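Long-range contacts in disulfide bond protein A (Staphylococcus aureus, PDB 3BCI), which probably acts as a thiol-disulfide oxidoreductase of the DsbA type, serving the oxidative folding of proteins through a redox-active pair of cysteines: residues Val16-Tyr21 with Asn145-Thr150; Lys22-Lys27 with Ala88-Glu93; Gln50-Ala55 with Glu136-Ile141; Gly58-Val63 with Lys95-Lys100. All coordinates share one frame; numbering follows the deposited sequence.

Interaction 1 (Val16-Tyr21 with Asn145-Thr150); sequences VVYGDY and NHIKTT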
loop_
_atom_site.group_PDB
_atom_site.type_symbol
_atom_site.label_atom_id
_atom_site.label_comp_id
_atom_site.label_asym_id
_atom_site.label_seq_id
_atom_site.Cartn_x
_atom_site.Cartn_y
_atom_site.Cartn_z
ATOM N N VAL A 16 -1.147 -8.559 -6.474
ATOM C CA VAL A 16 -0.232 -8.180 -5.404
ATOM C C VAL A 16 0.854 -7.247 -5.923
ATOM O O VAL A 16 1.504 -7.528 -6.936
ATOM C CB VAL A 16 0.468 -9.411 -4.783
ATOM C CG1 VAL A 16 1.372 -8.966 -3.632
ATOM C CG2 VAL A 16 -0.564 -10.418 -4.298
ATOM N N VAL A 17 1.040 -6.133 -5.226
ATOM C CA VAL A 17 2.068 -5.168 -5.590
ATOM C C VAL A 17 3.014 -5.062 -4.400
ATOM O O VAL A 17 2.578 -4.819 -3.274
ATOM C CB VAL A 17 1.474 -3.768 -5.896
ATOM C CG1 VAL A 17 2.600 -2.722 -6.017
ATOM C CG2 VAL A 17 0.685 -3.817 -7.200
ATOM N N TYR A 18 4.299 -5.280 -4.659
ATOM C CA TYR A 18 5.331 -5.199 -3.629
ATOM C C TYR A 18 6.008 -3.846 -3.739
ATOM O O TYR A 18 6.359 -3.415 -4.837
ATOM C CB TYR A 18 6.366 -6.308 -3.833
ATOM C CG TYR A 18 5.853 -7.694 -3.527
ATOM C CD1 TYR A 18 5.885 -8.199 -2.227
ATOM C CD2 TYR A 18 5.356 -8.513 -4.543
ATOM C CE1 TYR A 18 5.446 -9.488 -1.945
ATOM C CE2 TYR A 18 4.909 -9.802 -4.274
ATOM C CZ TYR A 18 4.961 -10.286 -2.975
ATOM O OH TYR A 18 4.564 -11.575 -2.712
ATOM N N GLY A 19 6.189 -3.170 -2.610
ATOM C CA GLY A 19 6.833 -1.873 -2.648
ATOM C C GLY A 19 7.122 -1.248 -1.298
ATOM O O GLY A 19 7.237 -1.933 -0.283
ATOM N N ASP A 20 7.240 0.072 -1.300
ATOM C CA ASP A 20 7.528 0.843 -0.095
ATOM C C ASP A 20 7.077 2.265 -0.406
ATOM O O ASP A 20 7.319 2.759 -1.507
ATOM C CB ASP A 20 9.038 0.816 0.191
ATOM C CG ASP A 20 9.397 1.443 1.530
ATOM O OD1 ASP A 20 8.848 2.515 1.856
ATOM O OD2 ASP A 20 10.237 0.869 2.253
ATOM N N TYR A 21 6.420 2.922 0.547
ATOM C CA TYR A 21 5.947 4.282 0.328
ATOM C C TYR A 21 7.084 5.271 0.075
ATOM O O TYR A 21 6.860 6.347 -0.472
ATOM C CB TYR A 21 5.108 4.757 1.524
ATOM C CG TYR A 21 3.728 4.153 1.576
ATOM C CD1 TYR A 21 2.798 4.421 0.576
ATOM C CD2 TYR A 21 3.355 3.295 2.613
ATOM C CE1 TYR A 21 1.534 3.850 0.598
ATOM C CE2 TYR A 21 2.086 2.716 2.642
ATOM C CZ TYR A 21 1.184 2.999 1.629
ATOM O OH TYR A 21 -0.067 2.431 1.636
ATOM N N ASN A 145 8.391 -15.067 -0.320
ATOM C CA ASN A 145 8.055 -15.122 -1.741
ATOM C C ASN A 145 9.266 -14.795 -2.606
ATOM O O ASN A 145 9.159 -14.670 -3.828
ATOM C CB ASN A 145 6.907 -14.158 -2.059
ATOM C CG ASN A 145 5.545 -14.739 -1.716
ATOM O OD1 ASN A 145 5.025 -15.592 -2.431
ATOM N ND2 ASN A 145 4.968 -14.285 -0.612
ATOM N N HIS A 146 10.417 -14.652 -1.956
ATOM C CA HIS A 146 11.672 -14.365 -2.644
ATOM C C HIS A 146 11.604 -13.135 -3.545
ATOM O O HIS A 146 12.078 -13.159 -4.684
ATOM C CB HIS A 146 12.086 -15.595 -3.458
ATOM C CG HIS A 146 12.135 -16.852 -2.650
ATOM N ND1 HIS A 146 13.133 -17.112 -1.733
ATOM C CD2 HIS A 146 11.274 -17.895 -2.569
ATOM C CE1 HIS A 146 12.882 -18.256 -1.124
ATOM N NE2 HIS A 146 11.758 -18.752 -1.612
ATOM N N ILE A 147 11.022 -12.054 -3.036
ATOM C CA ILE A 147 10.914 -10.830 -3.819
ATOM C C ILE A 147 12.196 -10.025 -3.685
ATOM O O ILE A 147 12.536 -9.560 -2.600
ATOM C CB ILE A 147 9.725 -9.967 -3.352
ATOM C CG1 ILE A 147 8.436 -10.791 -3.407
ATOM C CG2 ILE A 147 9.599 -8.731 -4.236
ATOM C CD1 ILE A 147 8.135 -11.380 -4.777
ATOM N N LYS A 148 12.902 -9.862 -4.799
ATOM C CA LYS A 148 14.159 -9.125 -4.810
ATOM C C LYS A 148 13.978 -7.638 -5.084
ATOM O O LYS A 148 14.322 -6.793 -4.256
ATOM C CB LYS A 148 15.100 -9.711 -5.864
ATOM C CG LYS A 148 15.533 -11.146 -5.607
ATOM C CD LYS A 148 16.409 -11.655 -6.745
ATOM C CE LYS A 148 17.629 -10.764 -6.947
ATOM N NZ LYS A 148 18.416 -11.152 -8.148
ATOM N N THR A 149 13.435 -7.323 -6.255
ATOM C CA THR A 149 13.234 -5.938 -6.650
ATOM C C THR A 149 11.830 -5.392 -6.425
ATOM O O THR A 149 10.847 -6.131 -6.402
ATOM C CB THR A 149 13.575 -5.743 -8.137
ATOM O OG1 THR A 149 12.866 -6.713 -8.917
ATOM C CG2 THR A 149 15.068 -5.897 -8.366
ATOM N N THR A 150 11.759 -4.078 -6.261
ATOM C CA THR A 150 10.497 -3.382 -6.073
ATOM C C THR A 150 10.584 -2.134 -6.935
ATOM O O THR A 150 11.652 -1.554 -7.085
ATOM C CB THR A 150 10.288 -2.956 -4.607
ATOM O OG1 THR A 150 11.368 -2.114 -4.193
ATOM C CG2 THR A 150 10.221 -4.172 -3.700
HETATM O O HOH W 1 4.298 -13.260 -4.852
#
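In the thioredoxin-fold sheet, Y18 of strand 14-19 lies against I147 of the loop that joins helix 130-144 to strand 152-155. The Y18 ring takes I147 CG1 almost over its centre, 3.5 Å from the centroid and 12° off the ring normal, a CH-pi contact. The two side chains cross at about a right angle: CD1 of I147 reaches Y18 CE2 at 3.6 Å, near CZ, while CG2 sits by Y18 CG and CB. V16 CG1 is on the opposite face, displaced toward the rim, and the phenol is thus clasped from both sides. Its OH hydrogen-bonds a water at 2.7 Å, and that water makes a weak 3.4 Å bond to N145 OD1; N145 ND2 instead donates to I141 O. Further on, T150 CB rests 4.1 Å from G19 CA, where loop and strand come closest in their CA atoms. The loop begins with a Schellman motif in which H146, at positive phi, ends helix 130-144. Beside the contact, Y18 also touches V52 of strand 48-53, T152 of strand 152-155, and I141 and A142 of the preceding helix.

Interaction 2 (Lys22-Lys27 with Ala88-Glu93); sequences KCPYCK and AAQQDE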
loop_
_atom_site.group_PDB
_atom_site.type_symbol
_atom_site.label_atom_id
_atom_site.label_comp_id
_atom_site.label_asym_id
_atom_site.label_seq_id
_atom_site.Cartn_x
_atom_site.Cartn_y
_atom_site.Cartn_z
ATOM N N LYS A 22 8.300 4.903 0.463
ATOM C CA LYS A 22 9.461 5.775 0.276
ATOM C C LYS A 22 10.181 5.507 -1.038
ATOM O O LYS A 22 11.135 6.205 -1.386
ATOM C CB LYS A 22 10.457 5.572 1.420
ATOM C CG LYS A 22 9.913 5.935 2.792
ATOM C CD LYS A 22 11.000 5.923 3.863
ATOM C CE LYS A 22 11.961 7.096 3.707
ATOM N NZ LYS A 22 13.071 7.019 4.704
ATOM N N CYS A 23 9.704 4.505 -1.761
ATOM C CA CYS A 23 10.304 4.150 -3.033
ATOM C C CYS A 23 9.793 4.983 -4.202
ATOM O O CYS A 23 8.597 5.000 -4.507
ATOM C CB CYS A 23 10.089 2.667 -3.304
ATOM S SG CYS A 23 10.654 2.119 -4.899
ATOM N N PRO A 24 10.711 5.684 -4.878
ATOM C CA PRO A 24 10.379 6.537 -6.023
ATOM C C PRO A 24 9.664 5.840 -7.161
ATOM O O PRO A 24 8.699 6.373 -7.704
ATOM C CB PRO A 24 11.737 7.101 -6.448
ATOM C CG PRO A 24 12.521 7.106 -5.165
ATOM C CD PRO A 24 12.152 5.774 -4.570
ATOM N N TYR A 25 10.137 4.652 -7.526
ATOM C CA TYR A 25 9.519 3.911 -8.617
ATOM C C TYR A 25 8.145 3.385 -8.237
ATOM O O TYR A 25 7.273 3.233 -9.084
ATOM C CB TYR A 25 10.424 2.755 -9.064
ATOM C CG TYR A 25 11.632 3.201 -9.869
ATOM C CD1 TYR A 25 11.857 4.553 -10.135
ATOM C CD2 TYR A 25 12.551 2.273 -10.358
ATOM C CE1 TYR A 25 12.966 4.971 -10.868
ATOM C CE2 TYR A 25 13.663 2.680 -11.091
ATOM C CZ TYR A 25 13.864 4.028 -11.343
ATOM O OH TYR A 25 14.959 4.431 -12.072
ATOM N N CYS A 26 7.956 3.103 -6.946
ATOM C CA CYS A 26 6.667 2.621 -6.451
ATOM C C CYS A 26 5.645 3.756 -6.580
ATOM O O CYS A 26 4.461 3.529 -6.830
ATOM C CB CYS A 26 6.787 2.182 -4.987
ATOM S SG CYS A 26 7.775 0.705 -4.746
ATOM N N LYS A 27 6.122 4.984 -6.420
ATOM C CA LYS A 27 5.263 6.163 -6.532
ATOM C C LYS A 27 4.810 6.259 -7.992
ATOM O O LYS A 27 3.660 6.595 -8.282
ATOM C CB LYS A 27 6.064 7.412 -6.133
ATOM C CG LYS A 27 5.384 8.751 -6.377
ATOM C CD LYS A 27 6.273 9.887 -5.860
ATOM C CE LYS A 27 5.656 11.253 -6.085
ATOM N NZ LYS A 27 5.616 11.627 -7.527
ATOM N N ALA A 88 1.935 10.628 -3.043
ATOM C CA ALA A 88 2.029 11.993 -3.565
ATOM C C ALA A 88 2.859 12.928 -2.683
ATOM O O ALA A 88 3.383 13.933 -3.159
ATOM C CB ALA A 88 0.627 12.575 -3.760
ATOM N N ALA A 89 2.982 12.598 -1.403
ATOM C CA ALA A 89 3.746 13.432 -0.478
ATOM C C ALA A 89 5.181 12.952 -0.305
ATOM O O ALA A 89 5.931 13.497 0.500
ATOM C CB ALA A 89 3.049 13.465 0.879
ATOM N N GLN A 90 5.561 11.932 -1.064
ATOM C CA GLN A 90 6.901 11.360 -0.979
ATOM C C GLN A 90 8.035 12.386 -1.044
ATOM O O GLN A 90 8.042 13.266 -1.902
ATOM C CB GLN A 90 7.094 10.329 -2.094
ATOM C CG GLN A 90 8.353 9.495 -1.955
ATOM C CD GLN A 90 8.478 8.451 -3.046
ATOM O OE1 GLN A 90 9.086 8.691 -4.089
ATOM N NE2 GLN A 90 7.882 7.282 -2.817
ATOM N N GLN A 91 8.993 12.260 -0.130
ATOM C CA GLN A 91 10.149 13.153 -0.090
ATOM C C GLN A 91 11.384 12.329 -0.434
ATOM O O GLN A 91 11.270 11.187 -0.885
ATOM C CB GLN A 91 10.324 13.753 1.310
ATOM C CG GLN A 91 9.257 14.750 1.731
ATOM C CD GLN A 91 9.333 16.046 0.951
ATOM O OE1 GLN A 91 10.421 16.559 0.686
ATOM N NE2 GLN A 91 8.176 16.591 0.591
ATOM N N ASP A 92 12.562 12.907 -0.219
ATOM C CA ASP A 92 13.808 12.205 -0.494
ATOM C C ASP A 92 13.789 10.953 0.365
ATOM O O ASP A 92 13.434 11.012 1.540
ATOM C CB ASP A 92 15.009 13.064 -0.104
ATOM C CG ASP A 92 16.319 12.470 -0.572
ATOM O OD1 ASP A 92 16.592 12.529 -1.789
ATOM O OD2 ASP A 92 17.072 11.934 0.268
ATOM N N GLU A 93 14.179 9.824 -0.212
ATOM C CA GLU A 93 14.173 8.567 0.523
ATOM C C GLU A 93 15.204 8.515 1.647
ATOM O O GLU A 93 15.165 7.618 2.486
ATOM C CB GLU A 93 14.396 7.403 -0.436
ATOM C CG GLU A 93 15.803 7.305 -0.977
ATOM C CD GLU A 93 15.887 6.340 -2.125
ATOM O OE1 GLU A 93 15.601 6.752 -3.264
ATOM O OE2 GLU A 93 16.222 5.167 -1.883
HETATM O O HOH W 2 11.074 8.481 -0.013
#
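K22 and E93 bring their CA atoms to 5.5 Å and K27 and A88 theirs to 7.3 Å, the two segments running in opposite senses past each other. The first of them holds the CxxC motif of the thioredoxin family, C23 and C26 at the start of helix 24-42, a pair seen as a disulfide in this protein. Q90 approaches this helix start with CG anti to its backbone N (chi1 -170°) and an extended chain. Its NE2 donates to C23 O at 2.9 Å, arriving from above the carbonyl plane, while the acceptor lies close to the plane of the amide itself. K27 N binds the same carbonyl oxygen, and Q90 NE2 also gives a hydrogen bond to Y21 O, which fixes the amide by two backbone carbonyls. The other amide atom, OE1, is 3.2 Å from P24 CA, with the aliphatic K27 CD at 3.5 Å; NZ of that lysine forms a salt bridge with E31. K22 turns at chi3 (71°), and its NZ donates to E93 O at 3.1 Å. The same ammonium also meets the D60 carboxylate and the carbonyl oxygens of L57 and K95, an arrangement that probably offsets the charge of this buried lysine. Between the two backbones a water donates to K22 O at 2.7 Å and to Q91 O at 2.8 Å.

Interaction 3 (Gln50-Ala55 with Glu136-Ile141); sequences QFVNLA and EKDKKI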
loop_
_atom_site.group_PDB
_atom_site.type_symbol
_atom_site.label_atom_id
_atom_site.label_comp_id
_atom_site.label_asym_id
_atom_site.label_seq_id
_atom_site.Cartn_x
_atom_site.Cartn_y
_atom_site.Cartn_z
ATOM N N GLN A 50 -3.731 -6.367 -3.030
ATOM C CA GLN A 50 -2.919 -6.431 -1.823
ATOM C C GLN A 50 -1.600 -5.716 -2.045
ATOM O O GLN A 50 -0.904 -5.963 -3.029
ATOM C CB GLN A 50 -2.642 -7.884 -1.412
ATOM C CG GLN A 50 -1.633 -8.005 -0.264
ATOM C CD GLN A 50 -1.463 -9.431 0.246
ATOM O OE1 GLN A 50 -1.728 -10.398 -0.469
ATOM N NE2 GLN A 50 -1.000 -9.563 1.486
ATOM N N PHE A 51 -1.273 -4.816 -1.127
ATOM C CA PHE A 51 -0.021 -4.075 -1.193
ATOM C C PHE A 51 0.862 -4.651 -0.096
ATOM O O PHE A 51 0.463 -4.684 1.072
ATOM C CB PHE A 51 -0.270 -2.583 -0.943
ATOM C CG PHE A 51 0.980 -1.740 -0.988
ATOM C CD1 PHE A 51 1.669 -1.558 -2.180
ATOM C CD2 PHE A 51 1.473 -1.137 0.169
ATOM C CE1 PHE A 51 2.833 -0.787 -2.224
ATOM C CE2 PHE A 51 2.634 -0.366 0.138
ATOM C CZ PHE A 51 3.315 -0.193 -1.061
ATOM N N VAL A 52 2.039 -5.141 -0.472
ATOM C CA VAL A 52 2.965 -5.708 0.505
ATOM C C VAL A 52 4.135 -4.741 0.608
ATOM O O VAL A 52 4.905 -4.586 -0.338
ATOM C CB VAL A 52 3.482 -7.099 0.070
ATOM C CG1 VAL A 52 4.421 -7.658 1.132
ATOM C CG2 VAL A 52 2.309 -8.049 -0.146
ATOM N N ASN A 53 4.255 -4.101 1.766
ATOM C CA ASN A 53 5.290 -3.100 2.018
ATOM C C ASN A 53 6.557 -3.704 2.615
ATOM O O ASN A 53 6.547 -4.177 3.750
ATOM C CB ASN A 53 4.732 -2.050 2.976
ATOM C CG ASN A 53 5.541 -0.777 2.989
ATOM O OD1 ASN A 53 6.771 -0.802 2.900
ATOM N ND2 ASN A 53 4.852 0.354 3.122
ATOM N N LEU A 54 7.651 -3.678 1.861
ATOM C CA LEU A 54 8.910 -4.229 2.360
ATOM C C LEU A 54 9.538 -3.372 3.468
ATOM O O LEU A 54 10.425 -3.838 4.182
ATOM C CB LEU A 54 9.916 -4.417 1.211
ATOM C CG LEU A 54 9.791 -5.699 0.376
ATOM C CD1 LEU A 54 8.540 -5.642 -0.497
ATOM C CD2 LEU A 54 11.037 -5.866 -0.493
ATOM N N ALA A 55 9.071 -2.132 3.610
ATOM C CA ALA A 55 9.576 -1.205 4.632
ATOM C C ALA A 55 11.090 -1.325 4.763
ATOM O O ALA A 55 11.604 -1.587 5.849
ATOM C CB ALA A 55 8.913 -1.503 5.978
ATOM N N GLU A 136 4.743 -5.858 10.122
ATOM C CA GLU A 136 5.862 -6.778 10.277
ATOM C C GLU A 136 5.718 -7.967 9.329
ATOM O O GLU A 136 6.676 -8.362 8.670
ATOM C CB GLU A 136 5.937 -7.303 11.715
ATOM C CG GLU A 136 6.373 -6.279 12.756
ATOM C CD GLU A 136 7.738 -5.680 12.457
ATOM O OE1 GLU A 136 8.625 -6.432 11.993
ATOM O OE2 GLU A 136 7.925 -4.464 12.698
ATOM N N LYS A 137 4.515 -8.529 9.269
ATOM C CA LYS A 137 4.239 -9.685 8.429
ATOM C C LYS A 137 4.551 -9.416 6.959
ATOM O O LYS A 137 5.035 -10.303 6.254
ATOM C CB LYS A 137 2.775 -10.111 8.583
ATOM C CG LYS A 137 2.451 -11.453 7.934
ATOM C CD LYS A 137 0.964 -11.771 8.004
ATOM C CE LYS A 137 0.669 -13.154 7.427
ATOM N NZ LYS A 137 -0.794 -13.451 7.394
ATOM N N ASP A 138 4.279 -8.197 6.499
ATOM C CA ASP A 138 4.556 -7.831 5.109
ATOM C C ASP A 138 6.009 -8.120 4.739
ATOM O O ASP A 138 6.305 -8.562 3.629
ATOM C CB ASP A 138 4.275 -6.347 4.877
ATOM C CG ASP A 138 2.875 -6.087 4.353
ATOM O OD1 ASP A 138 2.043 -7.025 4.343
ATOM O OD2 ASP A 138 2.607 -4.934 3.956
ATOM N N LYS A 139 6.926 -7.870 5.665
ATOM C CA LYS A 139 8.332 -8.115 5.373
ATOM C C LYS A 139 8.585 -9.610 5.218
ATOM O O LYS A 139 9.379 -10.025 4.378
ATOM C CB LYS A 139 9.209 -7.552 6.486
ATOM C CG LYS A 139 8.907 -6.100 6.803
ATOM C CD LYS A 139 9.717 -5.628 7.990
ATOM C CE LYS A 139 11.053 -5.093 7.541
ATOM N NZ LYS A 139 12.045 -5.142 8.645
ATOM N N LYS A 140 7.908 -10.409 6.035
ATOM C CA LYS A 140 8.048 -11.859 5.982
ATOM C C LYS A 140 7.451 -12.386 4.672
ATOM O O LYS A 140 7.993 -13.303 4.052
ATOM C CB LYS A 140 7.337 -12.498 7.179
ATOM C CG LYS A 140 7.445 -14.013 7.237
ATOM C CD LYS A 140 6.736 -14.571 8.458
ATOM C CE LYS A 140 6.841 -16.084 8.512
ATOM N NZ LYS A 140 6.216 -16.722 7.321
ATOM N N ILE A 141 6.329 -11.807 4.255
ATOM C CA ILE A 141 5.686 -12.231 3.016
ATOM C C ILE A 141 6.635 -12.021 1.835
ATOM O O ILE A 141 6.839 -12.924 1.022
ATOM C CB ILE A 141 4.373 -11.446 2.771
ATOM C CG1 ILE A 141 3.333 -11.842 3.827
ATOM C CG2 ILE A 141 3.847 -11.723 1.360
ATOM C CD1 ILE A 141 2.046 -11.021 3.774
HETATM O O HOH W 3 -0.029 -6.856 2.713
HETATM O O HOH W 4 11.584 -2.402 8.936
#
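The carboxylate of D138 turns one face to strand 48-53, with V52 CG1 lying almost directly above its CG at 3.9 Å and N53 N on the same side. That amide donates to OD2 at 2.9 Å, nearly straight (170°), from 53° out of the carboxylate plane; H69 NE2 is a second partner of OD2. Off the other oxygen a water donates to OD1 at 2.6 Å and also to F51 O, while it accepts from Q50 NE2, carrying the polar network along the strand. Helix 136-141 crosses strand 50-53 at about a right angle, their axes 7.1 Å apart at closest, on one side of the thioredoxin-fold sheet. One turn further along the helix, I141 CG2 meets V52 CG1 at 4.1 Å, and its CD1 faces Q50 NE2 tip to tip. Where the strand ends, N53 has its CG anti to the backbone N (chi1 -163°), and OD1 accepts from A55 N to form an Asx turn. K139, bent at chi3, passes by this turn, its CE 3.6 Å from L54 O, and a water links its NZ to A55 O. The buried acid of D138 is therefore gripped by a backbone amide, a histidine and a water, a setting consistent with a stabilised negative charge that ties the helix to the edge strand.

Interaction 4 (Gly58-Val63 with Lys95-Lys100); sequences GKDSIV and KEWLTK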
loop_
_atom_site.group_PDB
_atom_site.type_symbol
_atom_site.label_atom_id
_atom_site.label_comp_id
_atom_site.label_asym_id
_atom_site.label_seq_id
_atom_site.Cartn_x
_atom_site.Cartn_y
_atom_site.Cartn_z
ATOM N N GLY A 58 14.388 2.815 5.411
ATOM C CA GLY A 58 14.541 3.672 6.575
ATOM C C GLY A 58 13.665 3.249 7.736
ATOM O O GLY A 58 12.671 2.551 7.547
ATOM N N LYS A 59 14.021 3.686 8.940
ATOM C CA LYS A 59 13.269 3.327 10.136
ATOM C C LYS A 59 11.842 3.857 10.138
ATOM O O LYS A 59 11.003 3.364 10.883
ATOM C CB LYS A 59 14.004 3.814 11.391
ATOM C CG LYS A 59 14.355 5.284 11.364
ATOM C CD LYS A 59 15.141 5.723 12.600
ATOM C CE LYS A 59 14.247 5.994 13.808
ATOM N NZ LYS A 59 13.829 4.765 14.540
ATOM N N ASP A 60 11.563 4.853 9.304
ATOM C CA ASP A 60 10.222 5.414 9.236
ATOM C C ASP A 60 9.333 4.660 8.244
ATOM O O ASP A 60 8.118 4.847 8.231
ATOM C CB ASP A 60 10.292 6.899 8.869
ATOM C CG ASP A 60 10.985 7.147 7.544
ATOM O OD1 ASP A 60 12.081 6.585 7.321
ATOM O OD2 ASP A 60 10.436 7.918 6.730
ATOM N N SER A 61 9.937 3.806 7.421
ATOM C CA SER A 61 9.186 3.024 6.438
ATOM C C SER A 61 8.140 2.150 7.110
ATOM O O SER A 61 6.991 2.101 6.680
ATOM C CB SER A 61 10.122 2.122 5.620
ATOM O OG SER A 61 10.690 2.816 4.524
ATOM N N ILE A 62 8.547 1.462 8.169
ATOM C CA ILE A 62 7.657 0.570 8.900
ATOM C C ILE A 62 6.530 1.339 9.586
ATOM O O ILE A 62 5.424 0.818 9.747
ATOM C CB ILE A 62 8.447 -0.249 9.958
ATOM C CG1 ILE A 62 7.592 -1.400 10.487
ATOM C CG2 ILE A 62 8.885 0.659 11.106
ATOM C CD1 ILE A 62 7.269 -2.460 9.435
ATOM N N VAL A 63 6.811 2.574 9.993
ATOM C CA VAL A 63 5.799 3.385 10.658
ATOM C C VAL A 63 4.718 3.725 9.640
ATOM O O VAL A 63 3.525 3.645 9.935
ATOM C CB VAL A 63 6.394 4.697 11.231
ATOM C CG1 VAL A 63 5.303 5.499 11.922
ATOM C CG2 VAL A 63 7.507 4.380 12.228
ATOM N N LYS A 95 15.466 10.870 3.791
ATOM C CA LYS A 95 14.833 11.595 4.885
ATOM C C LYS A 95 13.818 10.672 5.549
ATOM O O LYS A 95 13.186 9.853 4.879
ATOM C CB LYS A 95 14.075 12.817 4.365
ATOM C CG LYS A 95 14.917 13.951 3.821
ATOM C CD LYS A 95 14.002 15.014 3.222
ATOM C CE LYS A 95 14.763 16.257 2.798
ATOM N NZ LYS A 95 15.285 17.014 3.970
ATOM N N GLU A 96 13.663 10.800 6.862
ATOM C CA GLU A 96 12.679 10.000 7.577
ATOM C C GLU A 96 11.418 10.859 7.596
ATOM O O GLU A 96 10.968 11.301 8.652
ATOM C CB GLU A 96 13.144 9.714 9.008
ATOM C CG GLU A 96 14.548 9.142 9.102
ATOM C CD GLU A 96 14.912 8.718 10.511
ATOM O OE1 GLU A 96 14.323 9.261 11.469
ATOM O OE2 GLU A 96 15.795 7.848 10.661
ATOM N N TRP A 97 10.861 11.098 6.411
ATOM C CA TRP A 97 9.676 11.930 6.271
ATOM C C TRP A 97 8.362 11.298 6.729
ATOM O O TRP A 97 7.374 12.008 6.918
ATOM C CB TRP A 97 9.531 12.404 4.820
ATOM C CG TRP A 97 9.339 11.299 3.816
ATOM C CD1 TRP A 97 10.312 10.542 3.226
ATOM C CD2 TRP A 97 8.093 10.836 3.280
ATOM N NE1 TRP A 97 9.748 9.639 2.353
ATOM C CE2 TRP A 97 8.387 9.797 2.369
ATOM C CE3 TRP A 97 6.754 11.199 3.484
ATOM C CZ2 TRP A 97 7.388 9.116 1.657
ATOM C CZ3 TRP A 97 5.762 10.523 2.778
ATOM C CH2 TRP A 97 6.087 9.491 1.876
ATOM N N LEU A 98 8.338 9.977 6.901
ATOM C CA LEU A 98 7.116 9.307 7.349
ATOM C C LEU A 98 6.979 9.404 8.866
ATOM O O LEU A 98 7.023 8.405 9.578
ATOM C CB LEU A 98 7.106 7.837 6.908
ATOM C CG LEU A 98 6.855 7.607 5.414
ATOM C CD1 LEU A 98 7.193 6.172 5.041
ATOM C CD2 LEU A 98 5.393 7.923 5.093
ATOM N N THR A 99 6.803 10.629 9.347
ATOM C CA THR A 99 6.655 10.897 10.770
ATOM C C THR A 99 5.205 10.680 11.201
ATOM O O THR A 99 4.299 10.652 10.372
ATOM C CB THR A 99 7.037 12.350 11.087
ATOM O OG1 THR A 99 6.117 13.234 10.434
ATOM C CG2 THR A 99 8.453 12.654 10.584
ATOM N N LYS A 100 4.987 10.528 12.501
ATOM C CA LYS A 100 3.637 10.333 13.007
ATOM C C LYS A 100 2.815 11.598 12.776
ATOM O O LYS A 100 1.596 11.539 12.602
ATOM C CB LYS A 100 3.683 9.983 14.491
ATOM C CG LYS A 100 4.359 8.649 14.761
ATOM C CD LYS A 100 4.327 8.288 16.235
ATOM C CE LYS A 100 5.046 6.971 16.478
ATOM N NZ LYS A 100 5.115 6.641 17.927
#
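D60, near the N-terminal end of helix 61-74, and L98, in the loop before helix 100-108, form the tight part of a contact within the helical region characteristic of DsbA proteins. Chi1 of 59° sets D60 CG between the backbone N and the carbonyl carbon. OD2 accepts from L98 N at 2.9 Å on its anti lone pair, while OD1 forms a salt bridge with K22. Carbon atoms close in around the acid: E96 CA is 3.3 Å from D60 CG, and L98 CB is 3.3 Å from D60 OD2. E96 and L98 each centre an inverse gamma turn, bending the loop where it meets D60. L98 CD1 continues inward to S61 CA at 4.0 Å.

V63 CG1 and K100 CG, 4.3 Å apart, make a looser apolar contact. The solvent side belongs to the exposed K59 and E96, which cross obliquely. K59 CD comes within 3.0 Å of E96 OE2, yet chi3 and chi4 bend the chain, and K59 NZ remains 5.3 Å from that oxygen, too far for a salt bridge. Inside the loop, L98 CG stands 3.8 Å above the W97 ring, over its centre.

All four contacts are partly buried, but to different degrees. Interactions 1 and 3 both rest on the central sheet, on the neighbouring strands 14-19 and 48-53, and each has one exposed residue among those that touch. The first is chiefly aromatic and aliphatic packing; the second turns on a buried acid. Interactions 2 and 4 bring loop segments against helix starts away from the sheet and rely on backbone carbonyls, amides and charges; interaction 4, with four exposed touching residues, is the most superficial and lies farthest from the chain's centre. K22 and D60 couple these two, and a D20-S61 hydrogen bond connects interactions 1 and 4. Interactions 2 and 3 do not touch, their nearest atoms being about 6 Å apart.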